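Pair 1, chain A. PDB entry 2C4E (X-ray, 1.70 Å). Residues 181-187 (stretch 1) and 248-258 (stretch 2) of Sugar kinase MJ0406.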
# COMPACT_ATOMS: atom_id res chain seq x y z
N ASN A 181 -24.03 -23.82 12.48
CA ASN A 181 -24.05 -24.46 13.80
C ASN A 181 -23.43 -23.57 14.88
O ASN A 181 -24.04 -23.38 15.92
CB ASN A 181 -23.36 -25.82 13.77
CG ASN A 181 -24.09 -26.80 12.88
OD1 ASN A 181 -25.12 -27.43 13.28
ND2 ASN A 181 -23.62 -26.91 11.66
N PHE A 182 -22.23 -23.04 14.64
CA PHE A 182 -21.57 -22.13 15.58
C PHE A 182 -21.48 -20.77 14.92
O PHE A 182 -20.85 -20.64 13.87
CB PHE A 182 -20.12 -22.52 15.91
CG PHE A 182 -19.92 -23.95 16.34
CD1 PHE A 182 -19.57 -24.91 15.40
CD2 PHE A 182 -20.02 -24.32 17.66
CE1 PHE A 182 -19.35 -26.23 15.79
CE2 PHE A 182 -19.79 -25.65 18.06
CZ PHE A 182 -19.46 -26.59 17.12
N LEU A 183 -22.13 -19.78 15.51
CA LEU A 183 -22.12 -18.42 15.02
C LEU A 183 -21.32 -17.55 15.97
O LEU A 183 -21.66 -17.43 17.16
CB LEU A 183 -23.55 -17.91 14.90
CG LEU A 183 -23.76 -16.46 14.46
CD1 LEU A 183 -23.20 -16.29 13.04
CD2 LEU A 183 -25.24 -16.15 14.53
N PHE A 184 -20.25 -16.98 15.46
CA PHE A 184 -19.39 -16.07 16.20
C PHE A 184 -19.62 -14.64 15.71
O PHE A 184 -19.65 -14.39 14.51
CB PHE A 184 -17.92 -16.40 15.96
CG PHE A 184 -17.46 -17.73 16.50
CD1 PHE A 184 -17.52 -18.89 15.69
CD2 PHE A 184 -16.88 -17.84 17.75
CE1 PHE A 184 -17.06 -20.11 16.17
CE2 PHE A 184 -16.43 -19.06 18.22
CZ PHE A 184 -16.51 -20.19 17.43
N MET A 185 -19.75 -13.70 16.64
CA MET A 185 -19.78 -12.29 16.31
C MET A 185 -19.18 -11.50 17.45
O MET A 185 -19.38 -11.82 18.61
CB MET A 185 -21.20 -11.80 16.04
CG MET A 185 -21.77 -12.19 14.68
SD MET A 185 -23.37 -11.36 14.39
CE MET A 185 -24.43 -12.48 15.21
N ASN A 186 -18.46 -10.45 17.11
CA ASN A 186 -18.09 -9.46 18.10
C ASN A 186 -19.34 -8.68 18.51
O ASN A 186 -20.32 -8.66 17.78
CB ASN A 186 -17.02 -8.53 17.55
CG ASN A 186 -15.69 -9.22 17.43
OD1 ASN A 186 -15.23 -9.85 18.38
ND2 ASN A 186 -15.06 -9.13 16.26
N LYS A 187 -19.29 -8.04 19.68
CA LYS A 187 -20.49 -7.41 20.24
C LYS A 187 -21.12 -6.34 19.35
O LYS A 187 -22.34 -6.27 19.25
CB LYS A 187 -20.20 -6.82 21.62
CG LYS A 187 -21.45 -6.26 22.32
CD LYS A 187 -21.20 -5.98 23.80
CE LYS A 187 -22.49 -5.97 24.61
NZ LYS A 187 -22.23 -6.05 26.07
N SER A 248 -7.76 -15.97 16.44
CA SER A 248 -7.13 -16.93 17.35
C SER A 248 -8.09 -17.50 18.37
O SER A 248 -7.96 -18.65 18.74
CB SER A 248 -5.92 -16.31 18.05
OG SER A 248 -6.32 -15.37 19.01
N TYR A 249 -9.06 -16.70 18.82
CA TYR A 249 -10.10 -17.18 19.71
C TYR A 249 -10.91 -18.26 19.00
O TYR A 249 -11.22 -19.27 19.58
CB TYR A 249 -11.04 -16.06 20.13
CG TYR A 249 -12.18 -16.48 21.05
CD1 TYR A 249 -12.12 -16.22 22.42
CD2 TYR A 249 -13.32 -17.12 20.56
CE1 TYR A 249 -13.13 -16.60 23.27
CE2 TYR A 249 -14.36 -17.50 21.42
CZ TYR A 249 -14.26 -17.23 22.77
OH TYR A 249 -15.28 -17.60 23.63
N ARG A 250 -11.30 -18.00 17.76
CA ARG A 250 -12.02 -18.98 16.97
C ARG A 250 -11.18 -20.24 16.73
O ARG A 250 -11.69 -21.34 16.87
CB ARG A 250 -12.53 -18.35 15.67
CG ARG A 250 -13.71 -17.39 15.90
CD ARG A 250 -13.48 -16.01 15.39
NE ARG A 250 -14.58 -15.08 15.65
CZ ARG A 250 -14.64 -14.20 16.64
NH1 ARG A 250 -13.67 -14.11 17.55
NH2 ARG A 250 -15.69 -13.39 16.75
N ALA A 251 -9.90 -20.08 16.43
CA ALA A 251 -8.99 -21.20 16.26
C ALA A 251 -8.96 -22.08 17.51
O ALA A 251 -9.07 -23.30 17.43
CB ALA A 251 -7.58 -20.72 15.91
N GLY A 252 -8.85 -21.45 18.68
CA GLY A 252 -8.81 -22.17 19.94
C GLY A 252 -10.13 -22.86 20.24
O GLY A 252 -10.14 -24.03 20.64
N PHE A 253 -11.23 -22.13 20.04
CA PHE A 253 -12.56 -22.64 20.34
C PHE A 253 -12.86 -23.89 19.51
O PHE A 253 -13.30 -24.90 20.01
CB PHE A 253 -13.59 -21.56 20.05
CG PHE A 253 -14.97 -21.87 20.55
CD1 PHE A 253 -15.46 -21.23 21.67
CD2 PHE A 253 -15.79 -22.77 19.88
CE1 PHE A 253 -16.71 -21.51 22.15
CE2 PHE A 253 -17.06 -23.05 20.37
CZ PHE A 253 -17.51 -22.39 21.50
N LEU A 254 -12.65 -23.78 18.21
CA LEU A 254 -12.94 -24.87 17.28
C LEU A 254 -11.98 -26.05 17.45
O LEU A 254 -12.37 -27.21 17.32
CB LEU A 254 -12.88 -24.35 15.85
CG LEU A 254 -13.92 -23.28 15.53
CD1 LEU A 254 -13.67 -22.73 14.14
CD2 LEU A 254 -15.32 -23.87 15.61
N SER A 255 -10.73 -25.77 17.78
CA SER A 255 -9.75 -26.83 18.04
C SER A 255 -10.16 -27.65 19.27
O SER A 255 -10.13 -28.88 19.26
CB SER A 255 -8.34 -26.27 18.23
OG SER A 255 -7.85 -25.68 17.03
N ALA A 256 -10.55 -26.94 20.32
CA ALA A 256 -11.04 -27.57 21.54
C ALA A 256 -12.28 -28.37 21.25
O ALA A 256 -12.46 -29.47 21.78
CB ALA A 256 -11.32 -26.53 22.59
N TYR A 257 -13.15 -27.85 20.39
CA TYR A 257 -14.35 -28.59 20.07
C TYR A 257 -14.04 -29.92 19.41
O TYR A 257 -14.58 -30.98 19.82
CB TYR A 257 -15.32 -27.75 19.23
CG TYR A 257 -16.64 -28.45 19.10
CD1 TYR A 257 -17.61 -28.29 20.07
CD2 TYR A 257 -16.88 -29.32 18.05
CE1 TYR A 257 -18.83 -28.95 19.98
CE2 TYR A 257 -18.09 -29.98 17.95
CZ TYR A 257 -19.05 -29.79 18.92
OH TYR A 257 -20.26 -30.46 18.83
N VAL A 258 -13.17 -29.90 18.40
CA VAL A 258 -12.76 -31.12 17.70
C VAL A 258 -12.06 -32.07 18.64
O VAL A 258 -12.19 -33.31 18.52
CB VAL A 258 -11.88 -30.78 16.45
CG1 VAL A 258 -11.20 -32.04 15.87
CG2 VAL A 258 -12.75 -30.10 15.42

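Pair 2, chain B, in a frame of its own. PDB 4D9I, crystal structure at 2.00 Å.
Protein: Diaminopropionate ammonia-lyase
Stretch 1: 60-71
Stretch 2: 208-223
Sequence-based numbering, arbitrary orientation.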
# COMPACT_ATOMS: atom_id res chain seq x y z
N LYS B 60 1.13 -19.21 -12.44
CA LYS B 60 -0.20 -19.15 -13.08
C LYS B 60 -1.18 -18.33 -12.21
O LYS B 60 -1.84 -17.42 -12.71
CB LYS B 60 -0.76 -20.56 -13.33
CG LYS B 60 -2.03 -20.60 -14.18
CD LYS B 60 -2.41 -22.05 -14.57
CE LYS B 60 -3.47 -22.09 -15.67
N LYS B 61 -1.27 -18.67 -10.93
CA LYS B 61 -2.20 -18.03 -10.01
C LYS B 61 -1.62 -17.91 -8.62
O LYS B 61 -0.82 -18.74 -8.19
CB LYS B 61 -3.54 -18.79 -9.95
CG LYS B 61 -4.43 -18.54 -11.18
CD LYS B 61 -5.80 -18.05 -10.75
CE LYS B 61 -6.50 -17.22 -11.83
NZ LYS B 61 -7.50 -16.33 -11.17
N ILE B 62 -2.01 -16.83 -7.94
CA ILE B 62 -1.71 -16.66 -6.53
C ILE B 62 -3.05 -16.32 -5.87
O ILE B 62 -3.68 -15.32 -6.23
CB ILE B 62 -0.66 -15.56 -6.29
CG1 ILE B 62 0.70 -15.93 -6.93
CG2 ILE B 62 -0.47 -15.27 -4.80
CD1 ILE B 62 1.75 -14.81 -6.80
N LEU B 63 -3.48 -17.18 -4.95
CA LEU B 63 -4.79 -17.08 -4.32
C LEU B 63 -4.57 -16.88 -2.84
O LEU B 63 -3.88 -17.69 -2.21
CB LEU B 63 -5.61 -18.35 -4.57
CG LEU B 63 -5.77 -18.77 -6.04
CD1 LEU B 63 -6.33 -20.17 -6.11
CD2 LEU B 63 -6.64 -17.77 -6.79
N VAL B 64 -5.13 -15.81 -2.30
CA VAL B 64 -4.92 -15.49 -0.88
C VAL B 64 -6.22 -15.61 -0.12
O VAL B 64 -7.18 -14.84 -0.36
CB VAL B 64 -4.33 -14.08 -0.66
CG1 VAL B 64 -4.06 -13.82 0.84
CG2 VAL B 64 -3.05 -13.91 -1.48
N LYS B 65 -6.25 -16.56 0.80
CA LYS B 65 -7.34 -16.68 1.75
C LYS B 65 -7.20 -15.60 2.82
O LYS B 65 -6.26 -15.63 3.64
CB LYS B 65 -7.33 -18.10 2.36
CG LYS B 65 -8.56 -18.49 3.16
CD LYS B 65 -9.86 -18.43 2.35
CE LYS B 65 -11.01 -19.07 3.14
NZ LYS B 65 -12.35 -18.70 2.59
N ASP B 66 -8.17 -14.66 2.83
CA ASP B 66 -8.11 -13.45 3.63
C ASP B 66 -8.90 -13.57 4.94
O ASP B 66 -10.10 -13.27 5.01
CB ASP B 66 -8.57 -12.23 2.80
CG ASP B 66 -8.49 -10.93 3.56
OD1 ASP B 66 -7.92 -10.91 4.68
OD2 ASP B 66 -8.98 -9.90 3.03
N GLU B 67 -8.19 -13.99 5.98
CA GLU B 67 -8.82 -14.31 7.26
C GLU B 67 -8.98 -13.09 8.14
O GLU B 67 -9.46 -13.19 9.27
CB GLU B 67 -8.06 -15.45 7.97
CG GLU B 67 -8.31 -16.82 7.32
CD GLU B 67 -9.77 -17.26 7.45
OE1 GLU B 67 -10.38 -17.06 8.53
OE2 GLU B 67 -10.33 -17.79 6.46
N SER B 68 -8.61 -11.92 7.61
CA SER B 68 -8.91 -10.67 8.31
C SER B 68 -10.42 -10.43 8.36
O SER B 68 -10.91 -9.66 9.21
CB SER B 68 -8.22 -9.46 7.66
OG SER B 68 -8.86 -9.07 6.45
N LYS B 69 -11.16 -11.12 7.48
CA LYS B 69 -12.62 -10.97 7.43
C LYS B 69 -13.40 -11.95 8.34
O LYS B 69 -14.63 -12.00 8.31
CB LYS B 69 -13.13 -11.09 6.00
CG LYS B 69 -12.39 -10.20 4.99
CD LYS B 69 -12.48 -8.73 5.34
CE LYS B 69 -12.23 -7.90 4.09
NZ LYS B 69 -11.65 -6.59 4.46
N ARG B 70 -12.69 -12.71 9.13
CA ARG B 70 -13.32 -13.78 9.95
C ARG B 70 -14.06 -13.19 11.17
O ARG B 70 -13.42 -12.80 12.14
CB ARG B 70 -12.25 -14.81 10.36
CG ARG B 70 -12.73 -16.09 11.06
CD ARG B 70 -13.66 -16.91 10.20
NE ARG B 70 -13.01 -17.49 9.02
CZ ARG B 70 -13.64 -18.19 8.09
NH1 ARG B 70 -14.95 -18.33 8.15
NH2 ARG B 70 -12.95 -18.71 7.07
N PHE B 71 -15.40 -13.13 11.10
CA PHE B 71 -16.28 -12.70 12.22
C PHE B 71 -15.97 -11.39 12.94
O PHE B 71 -16.38 -11.23 14.08
CB PHE B 71 -16.37 -13.78 13.31
CG PHE B 71 -17.16 -14.99 12.91
CD1 PHE B 71 -16.52 -16.09 12.35
CD2 PHE B 71 -18.54 -15.03 13.09
CE1 PHE B 71 -17.24 -17.20 11.97
CE2 PHE B 71 -19.28 -16.15 12.71
CZ PHE B 71 -18.62 -17.24 12.16
N THR B 208 -12.04 -25.45 8.64
CA THR B 208 -13.12 -24.71 7.97
C THR B 208 -12.58 -23.76 6.90
O THR B 208 -13.18 -23.65 5.84
CB THR B 208 -14.00 -23.92 8.98
OG1 THR B 208 -14.85 -24.84 9.67
CG2 THR B 208 -14.89 -22.90 8.30
N LEU B 209 -11.47 -23.08 7.19
CA LEU B 209 -10.91 -22.12 6.22
C LEU B 209 -10.41 -22.85 4.99
O LEU B 209 -10.48 -22.31 3.89
CB LEU B 209 -9.82 -21.23 6.85
CG LEU B 209 -8.40 -21.76 7.09
CD1 LEU B 209 -7.53 -21.56 5.87
CD2 LEU B 209 -7.78 -21.09 8.32
N ALA B 210 -9.91 -24.07 5.18
CA ALA B 210 -9.44 -24.87 4.05
C ALA B 210 -10.64 -25.43 3.26
O ALA B 210 -10.63 -25.41 2.00
CB ALA B 210 -8.53 -25.99 4.53
N ASP B 211 -11.67 -25.92 3.97
CA ASP B 211 -12.91 -26.37 3.32
C ASP B 211 -13.51 -25.26 2.43
O ASP B 211 -13.84 -25.50 1.26
CB ASP B 211 -13.94 -26.87 4.34
CG ASP B 211 -15.21 -27.42 3.67
OD1 ASP B 211 -15.24 -28.63 3.39
OD2 ASP B 211 -16.17 -26.66 3.41
N GLU B 212 -13.63 -24.06 3.00
CA GLU B 212 -14.11 -22.90 2.24
C GLU B 212 -13.27 -22.62 1.01
O GLU B 212 -13.81 -22.40 -0.07
CB GLU B 212 -14.14 -21.64 3.10
CG GLU B 212 -15.19 -21.62 4.20
CD GLU B 212 -15.04 -20.40 5.09
OE1 GLU B 212 -14.17 -19.54 4.77
OE2 GLU B 212 -15.80 -20.30 6.10
N ALA B 213 -11.95 -22.62 1.19
CA ALA B 213 -11.01 -22.34 0.10
C ALA B 213 -11.11 -23.36 -1.03
O ALA B 213 -11.04 -22.98 -2.19
CB ALA B 213 -9.56 -22.23 0.61
N VAL B 214 -11.30 -24.64 -0.69
CA VAL B 214 -11.43 -25.68 -1.71
C VAL B 214 -12.71 -25.45 -2.50
O VAL B 214 -12.69 -25.49 -3.73
CB VAL B 214 -11.39 -27.11 -1.11
CG1 VAL B 214 -11.77 -28.14 -2.17
CG2 VAL B 214 -10.00 -27.43 -0.61
N GLU B 215 -13.81 -25.21 -1.79
CA GLU B 215 -15.08 -24.85 -2.43
C GLU B 215 -14.87 -23.64 -3.33
O GLU B 215 -15.36 -23.60 -4.44
CB GLU B 215 -16.14 -24.53 -1.37
CG GLU B 215 -17.52 -24.25 -1.96
CD GLU B 215 -18.54 -23.77 -0.93
OE1 GLU B 215 -18.17 -23.52 0.23
OE2 GLU B 215 -19.73 -23.62 -1.29
N GLN B 216 -14.17 -22.63 -2.83
CA GLN B 216 -13.93 -21.43 -3.63
C GLN B 216 -13.07 -21.71 -4.86
O GLN B 216 -13.38 -21.23 -5.95
CB GLN B 216 -13.33 -20.31 -2.79
CG GLN B 216 -14.32 -19.65 -1.85
CD GLN B 216 -13.64 -18.96 -0.71
OE1 GLN B 216 -12.72 -19.50 -0.10
NE2 GLN B 216 -14.06 -17.74 -0.41
N MET B 217 -12.01 -22.50 -4.69
CA MET B 217 -11.16 -22.89 -5.82
C MET B 217 -11.93 -23.70 -6.86
O MET B 217 -11.78 -23.47 -8.06
CB MET B 217 -9.89 -23.62 -5.35
CG MET B 217 -8.82 -22.68 -4.78
SD MET B 217 -7.29 -23.44 -4.17
CE MET B 217 -7.85 -24.49 -2.84
N ARG B 218 -12.78 -24.60 -6.40
CA ARG B 218 -13.64 -25.36 -7.31
C ARG B 218 -14.60 -24.46 -8.09
O ARG B 218 -14.80 -24.67 -9.28
CB ARG B 218 -14.40 -26.46 -6.56
CG ARG B 218 -13.56 -27.68 -6.24
CD ARG B 218 -14.33 -28.66 -5.35
NE ARG B 218 -13.53 -29.82 -4.97
CZ ARG B 218 -13.71 -30.54 -3.86
NH1 ARG B 218 -14.64 -30.22 -2.97
NH2 ARG B 218 -12.91 -31.56 -3.61
N GLU B 219 -15.17 -23.44 -7.44
CA GLU B 219 -16.03 -22.48 -8.15
C GLU B 219 -15.24 -21.70 -9.21
O GLU B 219 -15.77 -21.35 -10.27
CB GLU B 219 -16.71 -21.51 -7.17
CG GLU B 219 -17.62 -20.48 -7.84
CD GLU B 219 -18.34 -19.57 -6.85
OE1 GLU B 219 -17.69 -19.09 -5.89
OE2 GLU B 219 -19.56 -19.33 -7.03
N MET B 220 -13.96 -21.43 -8.91
CA MET B 220 -13.06 -20.76 -9.86
C MET B 220 -12.57 -21.71 -10.95
O MET B 220 -12.01 -21.26 -11.93
CB MET B 220 -11.82 -20.21 -9.16
CG MET B 220 -12.08 -19.07 -8.20
SD MET B 220 -10.54 -18.70 -7.36
CE MET B 220 -11.10 -17.41 -6.24
N GLY B 221 -12.75 -23.01 -10.74
CA GLY B 221 -12.31 -24.01 -11.71
C GLY B 221 -10.81 -24.28 -11.67
O GLY B 221 -10.26 -24.75 -12.66
N VAL B 222 -10.16 -24.01 -10.55
CA VAL B 222 -8.70 -24.19 -10.43
C VAL B 222 -8.33 -25.26 -9.42
O VAL B 222 -9.10 -25.60 -8.52
CB VAL B 222 -7.93 -22.87 -10.10
CG1 VAL B 222 -8.21 -21.77 -11.12
CG2 VAL B 222 -8.23 -22.39 -8.66
N THR B 223 -7.11 -25.77 -9.54
CA THR B 223 -6.60 -26.76 -8.59
C THR B 223 -5.26 -26.23 -8.06
O THR B 223 -4.38 -25.89 -8.83
CB THR B 223 -6.41 -28.14 -9.27
OG1 THR B 223 -7.62 -28.54 -9.92
CG2 THR B 223 -6.03 -29.22 -8.24

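A strand laid against a helix fixes where side chains may meet, but not what they must be. Pair 1, from a sugar kinase, and pair 2, from diaminopropionate ammonia-lyase, illustrate the principle. In each, a short strand runs roughly antiparallel to a helix, at 156° in pair 1 and 139° in pair 2, with axes 10.8 and 10.1 Å apart at closest approach. Fourteen central residues superpose with an RMSD of 1.0 Å, and the buried surfaces are similar, 433 and 475 Å².

The alternation of the strand selects the residues that face the helix. F182(A) matches L63(B) and F184(A) matches K65(B), and all four direct CA-to-CB toward the helix, while the intervening L183(A) and V64(B) are out of its reach. On the helix, L254(A) and M217(B) nearly coincide, with side-chain centres 0.7 Å apart.

At the first strand position both proteins remain apolar. The F182(A) ring presents its edge to the face of Y257(A), with CZ of F182(A) 3.7 Å from CZ of Y257(A). L63(B) makes do with a smaller, branched side chain: its CD1 lies 3.8 Å from CG of M217(B), and its CD2 lies 4.0 Å from SD of M220(B), the counterpart of Y257(A). V222(B), just beyond the helix, adds a further contact, its CG2 3.9 Å from CD1 of L63(B).

The second position shows how far the chemistry can diverge. In pair 1 the F184(A) ring directs its edge at the face of F253(A), the planes nearly perpendicular at 88°, and R250(A) covers one face of the same ring, its CG 3.8 Å from the ring centroid in a CH-pi contact. No hydrogen bond crosses between the stretches. In pair 2 the matching residue is K65(B). Its aliphatic portion passes A213(B), the counterpart of R250(A), with CD of K65(B) 4.2 Å from CB of A213(B); the lysine side chain runs across the helix there, passing over the small alanine. The lysine NZ then donates to OE1 of Q216(B) at 2.8 Å, where pair 1 has F253(A), and to OE1 of E212(B) at 3.0 Å, where it has Y249(A). The latter bond belongs to a salt bridge.

E212(B) also receives R70(B) in a two-pronged salt bridge: NH2 of R70(B) to OE1 of E212(B) is 2.7 Å and NH1 of R70(B) to OE2 of E212(B) is 3.0 Å. The same backbone frame thus accommodates edge-to-face aromatic pairs in one protein and a charged network in the other.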